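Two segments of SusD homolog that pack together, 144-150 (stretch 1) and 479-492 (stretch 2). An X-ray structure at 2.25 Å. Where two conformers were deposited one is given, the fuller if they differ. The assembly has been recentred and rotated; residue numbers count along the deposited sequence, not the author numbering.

Stretch 1 144-150: AIKSPYD
Stretch 2, residues 479-492: PYPTDEYRENRESV

A single water carries most of the polar traffic between these stretches. Water 1 has four partners in a cage: it donates to Ile-145 O (3.0 Å) and to Glu-484 OE1 (2.7 Å), and it accepts from Tyr-149 OH (2.5 Å) and from Asn-488 ND2 (3.0 Å). Two donors and two acceptors satisfy it completely, and each stretch supplies one of each. By contrast, just one direct hydrogen bond crosses the contact, from Asn-488 ND2 to Ser-147 O, 3.3 Å long with an N-H...O angle of 159°. The amide nitrogen of Asn-488 thus spends itself on both a carbonyl and the water.

Stretch 1 has no regular secondary structure. Lys-146 (phi/psi -88/69) turns the chain into extended Ser-147 (-150/164), Pro-148 (-63/148) and Tyr-149 (-94/136). A weak backbone bond, Ser-147 N to Ile-145 O (3.1 Å), and the bond from Ser-147 OG to Ala-144 O (2.7 Å) tighten the bend; Ser-147, chi1 m, points its CB away from stretch 2, leaving its carbonyl to make the contact.

Stretch 2 enters through extended Tyr-480 and Pro-481, runs helically through Glu-484 to Glu-487, breaks at Asn-488 (-146/42), and resumes helix from Arg-489. Asn-488 N still bonds Glu-484 O (2.8 Å), while Val-492 N bonds Asn-488 O (3.0 Å), so the kink remains tied to both helices. In register, Lys-146 CA lies 6.0 Å from Asn-488 CA and Pro-148 CA 4.9 Å from Ser-491 CA; both chains advance in the same sense here. The Asn-488 side chain (chi1 t, chi2 29°) makes no capping bond.

Tyr-149 (chi1 m, chi2 45°) loses the most surface, 110 of the 462 Å² buried in total. Its ring meets Tyr-480 (chi1 m, chi2 -57°) edge-to-face, with centroids 5.3 Å apart and planes at 86°; Tyr-149 CE2 reaches Tyr-480 CE1 at 3.7 Å, presenting aromatic hydrogens to the pi face. Asn-488 ND2 sits near the Tyr-149 ring plane, 3.8 Å from its CE1, and Val-492 CG2 (chi1 t) adds apolar packing 4.0 Å from Tyr-149 CZ.

Ser-491 (chi1 m) packs close to the extended backbone: its OG is 3.6 Å from Pro-148 CA, and its CB is 3.7 Å from Ser-147 O. Water 2 accepts from Tyr-149 N (2.9 Å) and donates to Ser-491 O (2.6 Å), a second water bridge, this one running backbone to backbone. At the exposed margin, Lys-146, all four chi angles t, lays its aliphatic chain alongside the helix end, with CE 3.4 Å from Glu-487 O.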

# COMPACT_ATOMS: atom_id res chain seq x y z
N ALA A 144 -11.59 21.80 4.35
CA ALA A 144 -11.76 20.73 3.36
C ALA A 144 -12.57 19.52 3.85
O ALA A 144 -13.52 19.15 3.18
CB ALA A 144 -10.41 20.26 2.87
N ILE A 145 -12.22 18.92 5.01
CA ILE A 145 -12.86 17.73 5.58
C ILE A 145 -14.32 17.99 6.08
O ILE A 145 -15.12 17.04 6.18
CB ILE A 145 -11.97 17.12 6.71
CG1 ILE A 145 -12.18 15.59 6.84
CG2 ILE A 145 -12.10 17.87 8.06
CD1 ILE A 145 -11.04 14.89 7.47
N LYS A 146 -14.64 19.27 6.41
CA LYS A 146 -15.95 19.69 6.90
C LYS A 146 -16.82 20.01 5.69
O LYS A 146 -17.15 21.18 5.40
CB LYS A 146 -15.83 20.87 7.89
CG LYS A 146 -17.08 21.11 8.74
CD LYS A 146 -16.97 22.41 9.50
CE LYS A 146 -17.99 22.55 10.61
NZ LYS A 146 -17.52 23.49 11.66
N SER A 147 -17.17 18.95 4.95
CA SER A 147 -17.92 19.01 3.70
C SER A 147 -18.77 17.74 3.48
O SER A 147 -18.48 16.71 4.10
CB SER A 147 -16.93 19.16 2.54
OG SER A 147 -15.98 20.19 2.74
N PRO A 148 -19.77 17.76 2.55
CA PRO A 148 -20.49 16.51 2.21
C PRO A 148 -19.54 15.46 1.60
O PRO A 148 -18.56 15.81 0.93
CB PRO A 148 -21.55 16.97 1.20
CG PRO A 148 -21.66 18.47 1.41
CD PRO A 148 -20.28 18.91 1.76
N TYR A 149 -19.83 14.17 1.85
CA TYR A 149 -19.04 13.03 1.38
C TYR A 149 -19.58 12.47 0.07
O TYR A 149 -20.79 12.30 -0.08
CB TYR A 149 -19.02 11.90 2.43
CG TYR A 149 -18.23 12.14 3.70
CD1 TYR A 149 -18.31 13.35 4.38
CD2 TYR A 149 -17.49 11.11 4.28
CE1 TYR A 149 -17.61 13.57 5.57
CE2 TYR A 149 -16.82 11.30 5.49
CZ TYR A 149 -16.88 12.53 6.13
OH TYR A 149 -16.22 12.73 7.31
N ASP A 150 -18.68 12.17 -0.87
CA ASP A 150 -19.04 11.51 -2.12
C ASP A 150 -19.03 10.04 -1.88
O ASP A 150 -18.20 9.56 -1.10
CB ASP A 150 -18.01 11.82 -3.24
CG ASP A 150 -17.83 13.26 -3.69
OD1 ASP A 150 -18.66 14.11 -3.34
OD2 ASP A 150 -16.85 13.52 -4.41
N PRO A 479 -12.98 2.98 10.63
CA PRO A 479 -14.21 3.73 10.91
C PRO A 479 -13.93 5.23 10.91
O PRO A 479 -12.80 5.64 11.15
CB PRO A 479 -14.62 3.22 12.29
CG PRO A 479 -13.34 2.83 12.95
CD PRO A 479 -12.35 2.46 11.87
N TYR A 480 -14.95 6.05 10.64
CA TYR A 480 -14.78 7.50 10.64
C TYR A 480 -14.42 8.01 12.03
O TYR A 480 -14.98 7.51 13.01
CB TYR A 480 -16.06 8.21 10.14
CG TYR A 480 -16.42 7.91 8.70
CD1 TYR A 480 -15.51 8.15 7.68
CD2 TYR A 480 -17.68 7.42 8.36
CE1 TYR A 480 -15.83 7.87 6.35
CE2 TYR A 480 -18.01 7.14 7.04
CZ TYR A 480 -17.07 7.36 6.04
OH TYR A 480 -17.37 7.10 4.73
N PRO A 481 -13.48 8.98 12.16
CA PRO A 481 -13.16 9.53 13.50
C PRO A 481 -14.42 10.08 14.21
O PRO A 481 -15.27 10.72 13.56
CB PRO A 481 -12.15 10.64 13.19
CG PRO A 481 -11.55 10.27 11.87
CD PRO A 481 -12.70 9.65 11.10
N THR A 482 -14.54 9.80 15.54
CA THR A 482 -15.67 10.20 16.39
C THR A 482 -15.89 11.73 16.33
O THR A 482 -17.04 12.18 16.39
CB THR A 482 -15.47 9.69 17.84
OG1 THR A 482 -16.52 10.19 18.67
CG2 THR A 482 -14.11 10.04 18.45
N ASP A 483 -14.81 12.52 16.20
CA ASP A 483 -14.83 13.99 16.15
C ASP A 483 -15.56 14.52 14.94
O ASP A 483 -16.09 15.63 14.98
CB ASP A 483 -13.40 14.57 16.16
CG ASP A 483 -12.74 14.69 17.52
OD1 ASP A 483 -13.46 14.88 18.53
OD2 ASP A 483 -11.48 14.65 17.58
N GLU A 484 -15.58 13.73 13.84
CA GLU A 484 -16.26 14.12 12.60
C GLU A 484 -17.77 14.02 12.78
O GLU A 484 -18.50 14.84 12.23
CB GLU A 484 -15.75 13.33 11.39
CG GLU A 484 -14.32 13.70 11.00
CD GLU A 484 -14.00 15.18 10.98
OE1 GLU A 484 -14.70 15.94 10.27
OE2 GLU A 484 -13.07 15.60 11.71
N TYR A 485 -18.24 13.09 13.64
CA TYR A 485 -19.66 12.98 13.99
C TYR A 485 -20.10 14.20 14.81
O TYR A 485 -21.27 14.56 14.79
CB TYR A 485 -19.91 11.72 14.83
CG TYR A 485 -20.07 10.44 14.06
CD1 TYR A 485 -18.96 9.67 13.70
CD2 TYR A 485 -21.34 9.91 13.82
CE1 TYR A 485 -19.11 8.44 13.07
CE2 TYR A 485 -21.50 8.70 13.14
CZ TYR A 485 -20.38 7.96 12.78
OH TYR A 485 -20.56 6.75 12.19
N ARG A 486 -19.16 14.83 15.56
CA ARG A 486 -19.52 15.97 16.39
C ARG A 486 -19.42 17.30 15.63
O ARG A 486 -20.28 18.15 15.81
CB ARG A 486 -18.68 16.00 17.67
CG ARG A 486 -19.13 14.92 18.63
CD ARG A 486 -18.37 14.93 19.93
NE ARG A 486 -17.61 13.70 20.11
CZ ARG A 486 -16.30 13.61 19.94
NH1 ARG A 486 -15.59 14.68 19.61
NH2 ARG A 486 -15.68 12.45 20.12
N GLU A 487 -18.42 17.47 14.77
CA GLU A 487 -18.22 18.69 13.99
C GLU A 487 -18.95 18.69 12.64
O GLU A 487 -19.16 19.77 12.08
CB GLU A 487 -16.71 18.91 13.73
CG GLU A 487 -15.91 19.15 14.99
CD GLU A 487 -14.59 19.90 14.85
OE1 GLU A 487 -13.95 19.81 13.78
OE2 GLU A 487 -14.19 20.54 15.84
N ASN A 488 -19.34 17.51 12.10
CA ASN A 488 -19.97 17.43 10.76
C ASN A 488 -21.03 16.29 10.67
O ASN A 488 -21.11 15.60 9.66
CB ASN A 488 -18.84 17.19 9.72
CG ASN A 488 -19.17 17.49 8.29
OD1 ASN A 488 -20.01 18.36 7.96
ND2 ASN A 488 -18.49 16.81 7.38
N ARG A 489 -21.86 16.15 11.71
CA ARG A 489 -22.86 15.09 11.91
C ARG A 489 -23.73 14.77 10.69
O ARG A 489 -23.83 13.59 10.35
CB ARG A 489 -23.77 15.41 13.12
CG ARG A 489 -24.58 14.21 13.61
CD ARG A 489 -25.08 14.31 15.05
NE ARG A 489 -24.01 14.09 16.03
CZ ARG A 489 -23.55 12.91 16.40
NH1 ARG A 489 -24.04 11.79 15.87
NH2 ARG A 489 -22.57 12.82 17.30
N GLU A 490 -24.39 15.77 10.07
CA GLU A 490 -25.29 15.52 8.95
C GLU A 490 -24.59 14.81 7.81
O GLU A 490 -25.06 13.76 7.36
CB GLU A 490 -25.95 16.81 8.45
CG GLU A 490 -27.38 16.96 8.94
CD GLU A 490 -28.25 17.90 8.13
OE1 GLU A 490 -28.21 17.82 6.88
OE2 GLU A 490 -29.00 18.69 8.74
N SER A 491 -23.45 15.35 7.39
CA SER A 491 -22.62 14.82 6.31
C SER A 491 -22.04 13.45 6.65
O SER A 491 -22.01 12.59 5.77
CB SER A 491 -21.50 15.79 6.00
OG SER A 491 -22.03 16.99 5.44
N VAL A 492 -21.60 13.24 7.92
CA VAL A 492 -20.98 11.96 8.33
C VAL A 492 -22.06 10.86 8.39
O VAL A 492 -21.82 9.74 7.94
CB VAL A 492 -20.13 12.06 9.64
CG1 VAL A 492 -19.49 10.71 10.00
CG2 VAL A 492 -19.03 13.10 9.48
O HOH W 1 -16.16 15.10 8.18
O HOH W 2 -22.15 13.08 3.18